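Side-chain contacts in rhodanese-like domain-containing protein (Rhodopseudomonas palustris, PDB 2HHG), which is of uncertain function but may transfer sulfur as a thiosulfate-cyanide sulfurtransferase of the rhodanese-like family: residues A103-A106 against Q107-L111; D44-D47 against P48-E52. All coordinates share one frame; numbering follows the deposited sequence.

Contact 1 of 2, residues A103-A106 against Q107-L111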
loop_
_atom_site.group_PDB
_atom_site.type_symbol
_atom_site.label_atom_id
_atom_site.label_comp_id
_atom_site.label_asym_id
_atom_site.label_seq_id
_atom_site.Cartn_x
_atom_site.Cartn_y
_atom_site.Cartn_z
ATOM N N ALA A 103 3.667 2.723 2.593
ATOM C CA ALA A 103 3.170 4.092 2.731
ATOM C C ALA A 103 4.202 4.981 3.418
ATOM O O ALA A 103 4.436 6.110 2.991
ATOM C CB ALA A 103 1.851 4.109 3.489
ATOM N N LYS A 104 4.835 4.458 4.461
ATOM C CA LYS A 104 5.872 5.206 5.157
ATOM C C LYS A 104 7.075 5.487 4.245
ATOM O O LYS A 104 7.586 6.607 4.224
ATOM C CB LYS A 104 6.289 4.463 6.424
ATOM C CG LYS A 104 7.382 5.149 7.249
ATOM C CD LYS A 104 6.983 6.541 7.728
ATOM C CE LYS A 104 7.891 7.028 8.849
ATOM N NZ LYS A 104 9.334 7.017 8.506
ATOM N N THR A 105 7.517 4.486 3.488
ATOM C CA THR A 105 8.594 4.694 2.523
ATOM C C THR A 105 8.238 5.796 1.522
ATOM O O THR A 105 9.026 6.711 1.276
ATOM C CB THR A 105 8.895 3.398 1.771
ATOM O OG1 THR A 105 9.378 2.422 2.702
ATOM C CG2 THR A 105 9.930 3.617 0.670
ATOM N N ALA A 106 7.042 5.707 0.955
ATOM C CA ALA A 106 6.603 6.686 -0.032
ATOM C C ALA A 106 6.563 8.085 0.585
ATOM O O ALA A 106 7.035 9.055 -0.010
ATOM C CB ALA A 106 5.250 6.298 -0.586
ATOM N N GLN A 107 6.038 8.180 1.798
ATOM C CA GLN A 107 5.968 9.460 2.489
ATOM C C GLN A 107 7.367 10.024 2.773
ATOM O O GLN A 107 7.598 11.229 2.594
ATOM C CB GLN A 107 5.182 9.296 3.779
ATOM C CG GLN A 107 4.802 10.604 4.441
ATOM C CD GLN A 107 3.908 10.376 5.625
ATOM O OE1 GLN A 107 4.379 10.098 6.734
ATOM N NE2 GLN A 107 2.619 10.476 5.406
ATOM N N ASP A 108 8.290 9.155 3.200
ATOM C CA ASP A 108 9.686 9.526 3.427
ATOM C C ASP A 108 10.343 10.098 2.171
ATOM O O ASP A 108 11.232 10.938 2.258
ATOM C CB ASP A 108 10.509 8.319 3.894
ATOM C CG ASP A 108 10.216 7.905 5.325
ATOM O OD1 ASP A 108 9.539 8.647 6.060
ATOM O OD2 ASP A 108 10.684 6.812 5.711
HETATM N N MSE A 109 9.918 9.623 1.004
HETATM C CA MSE A 109 10.462 10.092 -0.268
HETATM C C MSE A 109 9.915 11.453 -0.654
HETATM O O MSE A 109 10.511 12.151 -1.473
HETATM C CB MSE A 109 10.151 9.096 -1.384
HETATM C CG MSE A 109 10.831 7.769 -1.197
HETATM SE SE MSE A 109 10.357 6.522 -2.588
HETATM C CE MSE A 109 11.305 7.367 -4.060
ATOM N N GLY A 110 8.764 11.806 -0.086
ATOM C CA GLY A 110 8.079 13.050 -0.435
ATOM C C GLY A 110 6.706 12.882 -1.073
ATOM O O GLY A 110 6.018 13.874 -1.313
ATOM N N LEU A 111 6.286 11.644 -1.350
ATOM C CA LEU A 111 4.941 11.412 -1.887
ATOM C C LEU A 111 3.912 11.843 -0.843
ATOM O O LEU A 111 4.047 11.500 0.328
ATOM C CB LEU A 111 4.735 9.943 -2.258
ATOM C CG LEU A 111 3.639 9.645 -3.292
ATOM C CD1 LEU A 111 4.060 10.102 -4.672
ATOM C CD2 LEU A 111 3.292 8.164 -3.334
#

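Contact 2 of 2, residues D44-D47 against P48-E52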
loop_
_atom_site.group_PDB
_atom_site.type_symbol
_atom_site.label_atom_id
_atom_site.label_comp_id
_atom_site.label_asym_id
_atom_site.label_seq_id
_atom_site.Cartn_x
_atom_site.Cartn_y
_atom_site.Cartn_z
ATOM N N ASP A 44 -1.838 -1.569 -5.253
ATOM C CA ASP A 44 -1.717 -2.938 -4.765
ATOM C C ASP A 44 -0.247 -3.326 -4.776
ATOM O O ASP A 44 0.360 -3.392 -5.835
ATOM C CB ASP A 44 -2.498 -3.840 -5.721
ATOM C CG ASP A 44 -2.660 -5.272 -5.230
ATOM O OD1 ASP A 44 -1.891 -5.747 -4.373
ATOM O OD2 ASP A 44 -3.586 -5.933 -5.757
ATOM N N ILE A 45 0.317 -3.586 -3.603
ATOM C CA ILE A 45 1.746 -3.879 -3.508
ATOM C C ILE A 45 2.059 -5.370 -3.350
ATOM O O ILE A 45 3.217 -5.743 -3.126
ATOM C CB ILE A 45 2.423 -3.059 -2.396
ATOM C CG1 ILE A 45 1.959 -3.530 -1.010
ATOM C CG2 ILE A 45 2.191 -1.568 -2.629
ATOM C CD1 ILE A 45 2.643 -2.842 0.144
ATOM N N ARG A 46 1.039 -6.214 -3.499
ATOM C CA ARG A 46 1.202 -7.660 -3.337
ATOM C C ARG A 46 2.004 -8.313 -4.455
ATOM O O ARG A 46 2.123 -7.787 -5.558
ATOM C CB ARG A 46 -0.163 -8.338 -3.237
ATOM C CG ARG A 46 -0.919 -7.982 -1.963
ATOM C CD ARG A 46 -2.298 -8.588 -1.952
ATOM N NE ARG A 46 -3.092 -8.054 -3.048
ATOM C CZ ARG A 46 -4.186 -8.622 -3.542
ATOM N NH1 ARG A 46 -4.648 -9.752 -3.025
ATOM N NH2 ARG A 46 -4.821 -8.042 -4.546
ATOM N N ASP A 47 2.551 -9.481 -4.142
ATOM C CA ASP A 47 3.153 -10.339 -5.142
ATOM C C ASP A 47 2.047 -10.763 -6.127
ATOM O O ASP A 47 0.900 -10.989 -5.717
ATOM C CB ASP A 47 3.773 -11.546 -4.432
ATOM C CG ASP A 47 4.475 -12.498 -5.376
ATOM O OD1 ASP A 47 3.793 -13.263 -6.086
ATOM O OD2 ASP A 47 5.723 -12.506 -5.398
ATOM N N PRO A 48 2.369 -10.862 -7.431
ATOM C CA PRO A 48 1.349 -11.227 -8.422
ATOM C C PRO A 48 0.664 -12.571 -8.147
ATOM O O PRO A 48 -0.477 -12.780 -8.569
ATOM C CB PRO A 48 2.145 -11.290 -9.735
ATOM C CG PRO A 48 3.566 -11.479 -9.312
ATOM C CD PRO A 48 3.683 -10.665 -8.070
ATOM N N ARG A 49 1.338 -13.469 -7.438
ATOM C CA ARG A 49 0.761 -14.772 -7.121
ATOM C C ARG A 49 -0.326 -14.668 -6.045
ATOM O O ARG A 49 -1.294 -15.431 -6.048
ATOM C CB ARG A 49 1.863 -15.751 -6.721
ATOM C CG ARG A 49 2.830 -16.061 -7.853
ATOM C CD ARG A 49 4.097 -16.749 -7.370
ATOM N NE ARG A 49 4.941 -15.836 -6.605
ATOM C CZ ARG A 49 6.164 -16.123 -6.170
ATOM N NH1 ARG A 49 6.712 -17.306 -6.430
ATOM N NH2 ARG A 49 6.846 -15.214 -5.492
ATOM N N GLU A 50 -0.184 -13.704 -5.145
ATOM C CA GLU A 50 -1.250 -13.366 -4.201
ATOM C C GLU A 50 -2.464 -12.806 -4.945
ATOM O O GLU A 50 -3.616 -13.158 -4.653
ATOM C CB GLU A 50 -0.768 -12.322 -3.197
ATOM C CG GLU A 50 0.338 -12.754 -2.273
ATOM C CD GLU A 50 0.783 -11.620 -1.383
ATOM O OE1 GLU A 50 1.650 -10.826 -1.798
ATOM O OE2 GLU A 50 0.263 -11.514 -0.263
ATOM N N ILE A 51 -2.203 -11.909 -5.892
ATOM C CA ILE A 51 -3.260 -11.265 -6.671
ATOM C C ILE A 51 -4.022 -12.301 -7.501
ATOM O O ILE A 51 -5.261 -12.299 -7.537
ATOM C CB ILE A 51 -2.689 -10.145 -7.576
ATOM C CG1 ILE A 51 -1.940 -9.096 -6.740
ATOM C CG2 ILE A 51 -3.804 -9.494 -8.407
ATOM C CD1 ILE A 51 -1.208 -8.040 -7.553
ATOM N N GLU A 52 -3.285 -13.205 -8.141
ATOM C CA GLU A 52 -3.918 -14.263 -8.928
ATOM C C GLU A 52 -4.843 -15.130 -8.073
ATOM O O GLU A 52 -5.961 -15.450 -8.495
ATOM C CB GLU A 52 -2.876 -15.120 -9.652
ATOM C CG GLU A 52 -3.500 -16.230 -10.508
ATOM C CD GLU A 52 -2.496 -16.967 -11.372
ATOM O OE1 GLU A 52 -1.280 -16.709 -11.250
ATOM O OE2 GLU A 52 -2.936 -17.808 -12.184
#

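Contact 1 of 2, residues A103-A106 against Q107-L111
The carbonyls of A103, K104 and T105 accept from the amides of Q107, D108 and M109 four residues on, with K104 O 2.8 Å from D108 N, before G110 turns out of helical geometry. The close is a Schellman motif: A106 O takes the amide of L111 at 3.0 Å, and Q107 O takes that of G110, N to O also 3.0 Å. Weak bonds from M109 N and G110 N to A106 O are secondary. G110 suits the turn because its phi of 117° would press any CB against the carbonyl oxygen of M109.

On the solvent-facing side, K104 and D108 form an i to i+4 salt bridge. CG of K104 lies anti to the backbone N (chi1 180°), and bends at chi2 and chi4 carry the ammonium up to the carboxylate. NZ sits 2.9 Å from D108 OD1, on the syn lone pair, and makes a weaker bond to D108 OD2 at 3.1 Å. A leucine in place of K104 would probably leave the D108 carboxylate without its positive mate and free to turn.

The inner side is apolar. A106 CB lies 3.9 Å from L111 CD2, and both residues pack on F91 of strand 88-92; a methyl group is small enough for this, consistent with close approach of helix and strand. A separate, mixed flank faces helix 68-72: selenomethionine M109 bends at chi3, its SE 4.4 Å from T105 CG2, and reaches E69 and I72, while T105 OG1 bonds back to L101 O. An amphipathic helix closed by a Schellman turn here leads from strand 88-92 toward strand 114-117, the beta-alpha-beta crossover of an alpha/beta rhodanese-type fold.

Contact 2 of 2, residues D44-D47 against P48-E52
Capping bonds tie D47 to the first turn of helix 48-54. D47 OD1 accepts R49 N at 2.8 Å on its anti side, while D47 N donates to E50 OE1 at 2.8 Å; with D47 capping the helix, D47 and E50 form a capping box. Asp suits the N-cap because its short carboxylate, with CG anti to the backbone N (chi1 -178°), brings OD1 to the amide of R49. P48 fits the first helical position, where no amide is needed.

Two arginines grip aspartates side-on. R49 gives NE to D47 OD1 in a nearly straight bond (176°), and its NH2 reaches OD2 from above the carboxylate plane at 2.9 Å. R46 holds D44 with NE to OD1 and NH2 to OD2 (2.7 Å), both on syn sides. D44 OD1 also takes R46 N, which closes an Asx turn.

The aliphatic branch of I51 makes van der Waals contact with this ion pair: CG1 lies over one face of the R46 guanidinium, 3.8 Å from NH2, and CD1 touches D44 OD2. Farther out, R46 makes a cation-pi contact with F121 and E50 a salt bridge with R98. The D44 Asx turn followed by the D47-E50 capping box joins strand 40-44 to helix 48-54 in the rhodanese-like domain.

Overall arrangement
Both contacts are local and partly buried, and they lie on opposite sides of the chain's centre, about 21 Å apart between centres. Contact 1 finishes a helix, whereas contact 2 starts one, and the chemistry follows: carbonyls of the last turn are met by backbone amides, while an amide at the start of the other helix is met here by a carboxylate. Contact 1 carries its salt bridge toward solvent and its apolar side toward the sheet. In contact 2 one ion pair is buried, D44 with R46, and another, D47 with R49, lies farther out. Helix 97-109 relates the two, since most of contact 1 lies on it, as does R98, the salt-bridge partner of E50.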